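Local coordinates for single-stranded DNA-binding protein (Enterobacter phage Enc34, PDB 5ODK) that binds single-stranded DNA through an OB fold and probably serves phage DNA replication, at residues Leu6-Lys11 and Val16-Gly21; Glu72-Asn77 and Pro151-Asn156. All blocks are in the same frame, centred on the assembly; numbering follows the deposited sequence.

Interaction 1: Leu6-Lys11 and Val16-Gly21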
ATOM      1  N   LEU A   6       3.891  10.000  13.233  1.00 16.13           N
ATOM      2  CA  LEU A   6       4.208  10.555  11.916  1.00 16.78           C
ATOM      3  C   LEU A   6       4.039  12.060  11.866  1.00 16.73           C
ATOM      4  O   LEU A   6       3.125  12.619  12.458  1.00 20.96           O
ATOM      5  CB  LEU A   6       3.291   9.953  10.881  1.00 19.40           C
ATOM      6  CG  LEU A   6       3.457   8.481  10.627  1.00 19.47           C
ATOM      7  CD1 LEU A   6       2.316   8.010   9.736  1.00 23.05           C
ATOM      8  CD2 LEU A   6       4.813   8.200  10.000  1.00 24.05           C
ATOM      9  N   VAL A   7       4.889  12.696  11.090  1.00 16.80           N
ATOM     10  CA  VAL A   7       4.925  14.149  11.006  1.00 19.29           C
ATOM     11  C   VAL A   7       4.613  14.516   9.548  1.00 18.13           C
ATOM     12  O   VAL A   7       5.414  14.233   8.665  1.00 19.53           O
ATOM     13  CB  VAL A   7       6.310  14.716  11.372  1.00 21.82           C
ATOM     14  CG1 VAL A   7       6.327  16.243  11.249  1.00 24.32           C
ATOM     15  CG2 VAL A   7       6.714  14.298  12.772  1.00 22.28           C
ATOM     16  N   PRO A   8       3.437  15.104   9.288  1.00 21.66           N
ATOM     17  CA  PRO A   8       3.093  15.422   7.891  1.00 21.58           C
ATOM     18  C   PRO A   8       4.043  16.399   7.224  1.00 19.78           C
ATOM     19  O   PRO A   8       4.459  17.382   7.856  1.00 23.61           O
ATOM     20  CB  PRO A   8       1.671  16.000   7.981  1.00 23.29           C
ATOM     21  CG  PRO A   8       1.134  15.482   9.276  1.00 26.08           C
ATOM     22  CD  PRO A   8       2.309  15.372  10.202  1.00 22.89           C
ATOM     23  N   ALA A   9       4.345  16.137   5.949  1.00 19.85           N
ATOM     24  CA  ALA A   9       5.057  17.079   5.103  1.00 19.85           C
ATOM     25  C   ALA A   9       4.091  17.773   4.104  1.00 21.13           C
ATOM     26  O   ALA A   9       4.159  18.983   3.919  1.00 25.50           O
ATOM     27  CB  ALA A   9       6.191  16.390   4.380  1.00 21.33           C
ATOM     28  N   LYS A  10       3.196  17.008   3.484  1.00 19.60           N
ATOM     29  CA  LYS A  10       2.280  17.541   2.469  1.00 21.98           C
ATOM     30  C   LYS A  10       1.011  16.706   2.475  1.00 21.06           C
ATOM     31  O   LYS A  10       1.082  15.500   2.357  1.00 19.87           O
ATOM     32  CB  LYS A  10       2.939  17.484   1.072  1.00 24.68           C
ATOM     33  CG  LYS A  10       2.110  18.020  -0.113  1.00 28.77           C
ATOM     34  CD  LYS A  10       1.907  19.533  -0.066  1.00 33.47           C
ATOM     35  CE  LYS A  10       0.993  20.031  -1.194  1.00 35.84           C
ATOM     36  NZ  LYS A  10       0.719  21.499  -1.143  1.00 36.45           N
ATOM     37  N   LYS A  11      -0.145  17.345   2.591  1.00 20.23           N
ATOM     38  CA  LYS A  11      -1.460  16.706   2.518  1.00 21.30           C
ATOM     39  C   LYS A  11      -2.095  17.070   1.155  1.00 20.87           C
ATOM     40  O   LYS A  11      -2.088  18.234   0.741  1.00 24.02           O
ATOM     41  CB  LYS A  11      -2.299  17.178   3.723  1.00 26.09           C
ATOM     42  CG  LYS A  11      -3.655  16.505   3.915  1.00 26.80           C
ATOM     43  CD  LYS A  11      -4.293  16.923   5.244  1.00 31.75           C
ATOM     44  CE  LYS A  11      -5.659  16.281   5.481  1.00 30.40           C
ATOM     45  NZ  LYS A  11      -5.545  14.794   5.497  1.00 26.97           N
ATOM     46  N   VAL A  16      -1.271  11.607   2.073  1.00 13.95           N
ATOM     47  CA  VAL A  16      -0.334  12.407   2.869  1.00 14.00           C
ATOM     48  C   VAL A  16       1.084  11.895   2.643  1.00 13.65           C
ATOM     49  O   VAL A  16       1.323  10.684   2.629  1.00 13.72           O
ATOM     50  CB  VAL A  16      -0.630  12.347   4.383  1.00 15.72           C
ATOM     51  CG1 VAL A  16       0.280  13.327   5.127  1.00 17.59           C
ATOM     52  CG2 VAL A  16      -2.087  12.614   4.698  1.00 17.48           C
ATOM     53  N   LEU A  17       2.013  12.824   2.434  1.00 14.28           N
ATOM     54  CA  LEU A  17       3.442  12.533   2.488  1.00 13.60           C
ATOM     55  C   LEU A  17       3.938  13.023   3.817  1.00 14.04           C
ATOM     56  O   LEU A  17       3.632  14.149   4.234  1.00 16.13           O
ATOM     57  CB  LEU A  17       4.184  13.248   1.362  1.00 14.06           C
ATOM     58  CG  LEU A  17       5.689  13.102   1.410  1.00 14.37           C
ATOM     59  CD1 LEU A  17       6.136  11.663   1.115  1.00 14.63           C
ATOM     60  CD2 LEU A  17       6.305  14.032   0.405  1.00 15.78           C
ATOM     61  N   TYR A  18       4.692  12.175   4.508  1.00 12.47           N
ATOM     62  CA  TYR A  18       5.267  12.485   5.809  1.00 14.39           C
ATOM     63  C   TYR A  18       6.746  12.855   5.656  1.00 14.19           C
ATOM     64  O   TYR A  18       7.421  12.446   4.696  1.00 14.92           O
ATOM     65  CB  TYR A  18       5.046  11.303   6.795  1.00 13.94           C
ATOM     66  CG  TYR A  18       3.586  11.062   7.014  1.00 14.10           C
ATOM     67  CD1 TYR A  18       2.882  11.797   7.957  1.00 15.86           C
ATOM     68  CD2 TYR A  18       2.883  10.153   6.232  1.00 13.86           C
ATOM     69  CE1 TYR A  18       1.534  11.601   8.159  1.00 16.54           C
ATOM     70  CE2 TYR A  18       1.513   9.991   6.391  1.00 15.51           C
ATOM     71  CZ  TYR A  18       0.843  10.712   7.377  1.00 15.98           C
ATOM     72  OH  TYR A  18      -0.518  10.547   7.537  1.00 20.89           O
ATOM     73  N   LYS A  19       7.262  13.577   6.643  1.00 14.97           N
ATOM     74  CA  LYS A  19       8.647  14.013   6.615  1.00 16.75           C
ATOM     75  C   LYS A  19       9.644  12.874   6.551  1.00 16.74           C
ATOM     76  O   LYS A  19      10.725  13.021   6.013  1.00 18.60           O
ATOM     77  CB  LYS A  19       8.964  14.914   7.797  1.00 18.20           C
ATOM     78  CG  LYS A  19       8.292  16.271   7.664  1.00 22.10           C
ATOM     79  CD  LYS A  19       8.834  17.265   8.663  1.00 28.03           C
ATOM     80  CE  LYS A  19       7.989  18.522   8.642  1.00 31.34           C
ATOM     81  NZ  LYS A  19       8.580  19.609   9.466  1.00 37.44           N
ATOM     82  N   SER A  20       9.270  11.735   7.143  1.00 16.30           N
ATOM     83  CA  SER A  20      10.047  10.526   7.191  1.00 15.24           C
ATOM     84  C   SER A  20       9.940   9.665   5.915  1.00 14.44           C
ATOM     85  O   SER A  20      10.528   8.584   5.832  1.00 15.70           O
ATOM     86  CB  SER A  20       9.534   9.725   8.389  1.00 16.02           C
ATOM     87  OG  SER A  20       8.119   9.583   8.284  1.00 17.64           O
ATOM     88  N   GLY A  21       9.181  10.121   4.924  1.00 13.08           N
ATOM     89  CA  GLY A  21       9.014   9.411   3.660  1.00 13.29           C
ATOM     90  C   GLY A  21       7.847   8.463   3.598  1.00 11.54           C
ATOM     91  O   GLY A  21       7.541   7.909   2.550  1.00 13.16           O
TER
HETATM   92  O   HOH W   1       7.273  11.399  10.157  1.00 19.28           O
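Leu6 fits over the ring of Tyr18 like a lid: its CD1 methyl lies above the ring centre, 3.8 Å from the centroid and 9° off the normal, in a CH-pi contact. Its CB sits over the margin of the same face, 3.5 Å from Tyr18 CD1. The opposite face of the ring is taken, nearer the rim, by Val16 CG1, so the phenol is sandwiched between two aliphatic groups. Tyr18 CG stands anti to the carbonyl carbon (chi1 -62°), which puts the ring between Leu6 and Val16. Pro8 merely grazes the pair, its CB 4.2 Å from Val16 CG1, and its side chain diverges from that of Tyr18. Beyond the strand end, the extended Lys19 chain runs past Val7, its CD 3.7 Å from Val7 CG1.

The backbones make a worked example of the classic beta bulge. Two residues, Ala9 and Lys10, are set against the single Leu17, whose carbonyl O accepts from Ala9 N at 2.7 Å and from Lys10 N at 3.0 Å; Leu17 N returns a bond to Lys10 O. On the far side of the bulge, Lys19 N meets Val7 O at 2.8 Å, almost straight. A water joins Val7 N to Ser20 OG, which also bonds His22.

The result is a surface beta hairpin of strands 8-12 and 15-18. Leu17 touches Ile66 and Gln70 of helix 61-76, while Val16 and Tyr18 touch Lys24 of strand 23-26, the next strand of the sheet.

Interaction 2: Glu72-Asn77 and Pro151-Asn156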
ATOM      1  N   GLU A  72      11.397   7.649  -7.143  1.00 14.23           N
ATOM      2  CA  GLU A  72      12.656   8.154  -7.660  1.00 14.80           C
ATOM      3  C   GLU A  72      13.669   8.421  -6.553  1.00 15.16           C
ATOM      4  O   GLU A  72      14.846   8.106  -6.687  1.00 15.39           O
ATOM      5  CB  GLU A  72      12.438   9.392  -8.555  1.00 16.50           C
ATOM      6  CG  GLU A  72      11.658   9.066  -9.808  1.00 18.63           C
ATOM      7  CD  GLU A  72      12.316   7.968 -10.651  1.00 21.36           C
ATOM      8  OE1 GLU A  72      13.502   8.108 -10.998  1.00 31.00           O
ATOM      9  OE2 GLU A  72      11.649   6.951 -10.943  1.00 23.55           O
ATOM     10  N   LEU A  73      13.207   8.963  -5.431  1.00 14.51           N
ATOM     11  CA  LEU A  73      14.094   9.236  -4.304  1.00 15.92           C
ATOM     12  C   LEU A  73      14.668   7.920  -3.764  1.00 14.97           C
ATOM     13  O   LEU A  73      15.838   7.824  -3.362  1.00 15.50           O
ATOM     14  CB  LEU A  73      13.326   9.971  -3.221  1.00 16.52           C
ATOM     15  CG  LEU A  73      14.059  10.370  -1.959  1.00 22.20           C
ATOM     16  CD1 LEU A  73      15.188  11.337  -2.267  1.00 24.52           C
ATOM     17  CD2 LEU A  73      13.071  10.965  -0.952  1.00 27.22           C
ATOM     18  N   THR A  74      13.805   6.912  -3.719  1.00 13.61           N
ATOM     19  CA  THR A  74      14.201   5.628  -3.162  1.00 13.01           C
ATOM     20  C   THR A  74      15.267   4.975  -4.061  1.00 12.77           C
ATOM     21  O   THR A  74      16.248   4.425  -3.577  1.00 14.10           O
ATOM     22  CB  THR A  74      12.969   4.731  -3.026  1.00 13.17           C
ATOM     23  OG1 THR A  74      12.015   5.386  -2.190  1.00 14.03           O
ATOM     24  CG2 THR A  74      13.310   3.390  -2.370  1.00 13.30           C
ATOM     25  N   LYS A  75      15.094   5.083  -5.384  1.00 13.34           N
ATOM     26  CA  LYS A  75      16.130   4.590  -6.316  1.00 14.45           C
ATOM     27  C   LYS A  75      17.462   5.287  -6.022  1.00 14.26           C
ATOM     28  O   LYS A  75      18.517   4.659  -6.012  1.00 15.51           O
ATOM     29  CB  LYS A  75      15.709   4.876  -7.772  1.00 14.52           C
ATOM     30  CG  LYS A  75      14.544   4.051  -8.309  1.00 15.38           C
ATOM     31  CD  LYS A  75      14.199   4.532  -9.711  1.00 18.20           C
ATOM     32  CE  LYS A  75      13.028   3.831 -10.346  1.00 17.51           C
ATOM     33  NZ  LYS A  75      12.713   4.365 -11.675  1.00 20.32           N
ATOM     34  N   LYS A  76      17.398   6.608  -5.840  1.00 14.89           N
ATOM     35  CA  LYS A  76      18.600   7.427  -5.696  1.00 16.96           C
ATOM     36  C   LYS A  76      19.423   7.030  -4.469  1.00 16.64           C
ATOM     37  O   LYS A  76      20.659   7.108  -4.481  1.00 17.60           O
ATOM     38  CB  LYS A  76      18.186   8.904  -5.619  1.00 16.28           C
ATOM     39  CG  LYS A  76      19.342   9.885  -5.597  1.00 21.62           C
ATOM     40  CD  LYS A  76      18.826  11.313  -5.616  1.00 26.32           C
ATOM     41  CE  LYS A  76      19.937  12.332  -5.516  1.00 30.39           C
ATOM     42  NZ  LYS A  76      19.414  13.698  -5.784  1.00 37.13           N
ATOM     43  N   ASN A  77      18.712   6.608  -3.414  1.00 14.81           N
ATOM     44  CA  ASN A  77      19.349   6.371  -2.114  1.00 15.96           C
ATOM     45  C   ASN A  77      19.596   4.911  -1.784  1.00 13.95           C
ATOM     46  O   ASN A  77      19.863   4.563  -0.626  1.00 15.76           O
ATOM     47  CB  ASN A  77      18.557   7.117  -1.059  1.00 18.80           C
ATOM     48  CG  ASN A  77      18.754   8.643  -1.197  1.00 21.74           C
ATOM     49  OD1 ASN A  77      19.877   9.101  -1.294  1.00 23.52           O
ATOM     50  ND2 ASN A  77      17.673   9.392  -1.297  1.00 29.91           N
ATOM     51  N   PRO A 151       8.275   3.207   0.598  1.00 11.23           N
ATOM     52  CA  PRO A 151       9.095   2.436  -0.351  1.00 11.30           C
ATOM     53  C   PRO A 151      10.427   1.973   0.253  1.00 11.45           C
ATOM     54  O   PRO A 151      10.945   2.549   1.226  1.00 12.55           O
ATOM     55  CB  PRO A 151       9.400   3.471  -1.431  1.00 12.29           C
ATOM     56  CG  PRO A 151       8.324   4.489  -1.329  1.00 13.24           C
ATOM     57  CD  PRO A 151       8.120   4.614   0.161  1.00 12.36           C
ATOM     58  N   TRP A 152      10.981   0.931  -0.348  1.00 11.61           N
ATOM     59  CA  TRP A 152      12.349   0.480  -0.091  1.00 11.16           C
ATOM     60  C   TRP A 152      12.879  -0.176  -1.361  1.00 11.73           C
ATOM     61  O   TRP A 152      12.118  -0.637  -2.195  1.00 13.08           O
ATOM     62  CB  TRP A 152      12.441  -0.453   1.121  1.00 12.20           C
ATOM     63  CG  TRP A 152      11.702  -1.724   1.063  1.00 12.82           C
ATOM     64  CD1 TRP A 152      10.368  -1.913   1.333  1.00 13.38           C
ATOM     65  CD2 TRP A 152      12.251  -3.010   0.804  1.00 12.89           C
ATOM     66  NE1 TRP A 152      10.043  -3.229   1.225  1.00 13.35           N
ATOM     67  CE2 TRP A 152      11.182  -3.947   0.942  1.00 14.34           C
ATOM     68  CE3 TRP A 152      13.539  -3.485   0.522  1.00 14.40           C
ATOM     69  CZ2 TRP A 152      11.367  -5.320   0.774  1.00 16.64           C
ATOM     70  CZ3 TRP A 152      13.721  -4.878   0.380  1.00 16.77           C
ATOM     71  CH2 TRP A 152      12.630  -5.773   0.496  1.00 17.65           C
ATOM     72  N   SER A 153      14.197  -0.198  -1.470  1.00 12.15           N
ATOM     73  CA  SER A 153      14.853  -0.701  -2.654  1.00 12.51           C
ATOM     74  C   SER A 153      15.475  -2.063  -2.394  1.00 12.75           C
ATOM     75  O   SER A 153      16.010  -2.333  -1.313  1.00 14.42           O
ATOM     76  CB  SER A 153      15.897   0.300  -3.154  1.00 13.16           C
ATOM     77  OG  SER A 153      16.804   0.623  -2.130  1.00 13.05           O
ATOM     78  N   GLN A 154      15.428  -2.906  -3.417  1.00 14.14           N
ATOM     79  CA  GLN A 154      15.962  -4.252  -3.337  1.00 14.69           C
ATOM     80  C   GLN A 154      16.790  -4.595  -4.558  1.00 15.10           C
ATOM     81  O   GLN A 154      16.376  -4.326  -5.668  1.00 15.65           O
ATOM     82  CB  GLN A 154      14.824  -5.233  -3.129  1.00 19.33           C
ATOM     83  CG  GLN A 154      15.262  -6.658  -2.820  1.00 22.38           C
ATOM     84  CD  GLN A 154      14.065  -7.525  -2.533  1.00 28.45           C
ATOM     85  OE1 GLN A 154      13.077  -7.480  -3.283  1.00 30.28           O
ATOM     86  NE2 GLN A 154      14.146  -8.328  -1.471  1.00 30.34           N
ATOM     87  N   GLU A 155      17.939  -5.200  -4.320  1.00 14.43           N
ATOM     88  CA  GLU A 155      18.811  -5.645  -5.384  1.00 15.96           C
ATOM     89  C   GLU A 155      19.422  -6.971  -4.958  1.00 16.07           C
ATOM     90  O   GLU A 155      20.200  -7.033  -3.996  1.00 19.08           O
ATOM     91  CB  GLU A 155      19.897  -4.603  -5.600  1.00 16.90           C
ATOM     92  CG  GLU A 155      20.929  -4.936  -6.666  1.00 18.81           C
ATOM     93  CD  GLU A 155      22.072  -3.951  -6.726  1.00 19.97           C
ATOM     94  OE1 GLU A 155      22.313  -3.230  -5.730  1.00 20.93           O
ATOM     95  OE2 GLU A 155      22.745  -3.906  -7.768  1.00 23.91           O
ATOM     96  N   ASN A 156      19.012  -8.040  -5.630  1.00 16.90           N
ATOM     97  CA  ASN A 156      19.526  -9.372  -5.349  1.00 18.35           C
ATOM     98  C   ASN A 156      19.454 -10.221  -6.604  1.00 19.06           C
ATOM     99  O   ASN A 156      19.113  -9.723  -7.672  1.00 17.40           O
ATOM    100  CB  ASN A 156      18.813  -9.993  -4.132  1.00 19.90           C
ATOM    101  CG  ASN A 156      17.317 -10.210  -4.344  1.00 18.86           C
ATOM    102  OD1 ASN A 156      16.851 -10.411  -5.461  1.00 19.41           O
ATOM    103  ND2 ASN A 156      16.548 -10.121  -3.257  1.00 22.71           N
TER
HETATM  104  O   HOH W   2      16.648   3.225  -1.114  1.00 16.43           O
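Pro151 opens the strand segment by setting its ring against Thr74 of the helix, the two side chains crossing at about a right angle. Its CB approaches Thr74 OG1 to 3.3 Å, with CG of the same ring somewhat farther off. That hydroxyl is engaged with its own helix, bonding the carbonyl O of Gln70, so it offers the proline a van der Waals surface.

At Trp152 the strand presents backbone instead of side chain. The Trp152 side chain leaves the backbone away from the helix and touches Asn163 and Asn165 of strand 159-173, while Thr74 CG2 rests on the main chain, 3.7 Å from Trp152 C. This methyl stands anti to the backbone N of Thr74, which leaves it projecting at the strand. Next comes Ser153, where Thr74 CG2 lies 4.1 Å from Ser153 CB.

The serine hydroxyl adds the polar element. Ser153 OG, placed between backbone N and carbonyl carbon (chi1 55°), shares a water with Thr74 O; the water donates to that carbonyl at 2.8 Å. The same hydroxyl bonds His78, just beyond the helix. Farther along, Glu155 OE1 is bonded to Thr80 and His78.

The C-terminal end of helix 61-76 thus packs on strand 144-156 of the OB-fold sheet, the axes of helix 72-76 and strand 151-156 approaching to 7.7 Å at 43°. Thr74 carries the direct contact, without a direct hydrogen bond between the segments; polar links run through a water and through His78 and Thr80.

The two contacts lie with centres about 19 Å apart and come in series along the chain, interaction 1 closing before interaction 2 opens. The first is local, a hairpin; the second brings together segments separated by 73 residues. Both reach the same sheet, since strand 15-18 pairs with 23-26, which in turn pairs with 144-156. Helix 61-76 is the other shared element: it meets the hairpin at Ile66 and Gln70 and, at the helix's own C-terminal end, strand 144-156. Gly21 O and Pro151 CD, 4.1 Å apart, touch directly. Together the two contacts illustrate how one helix can span an N-terminal hairpin and an extended strand of an OB-fold domain.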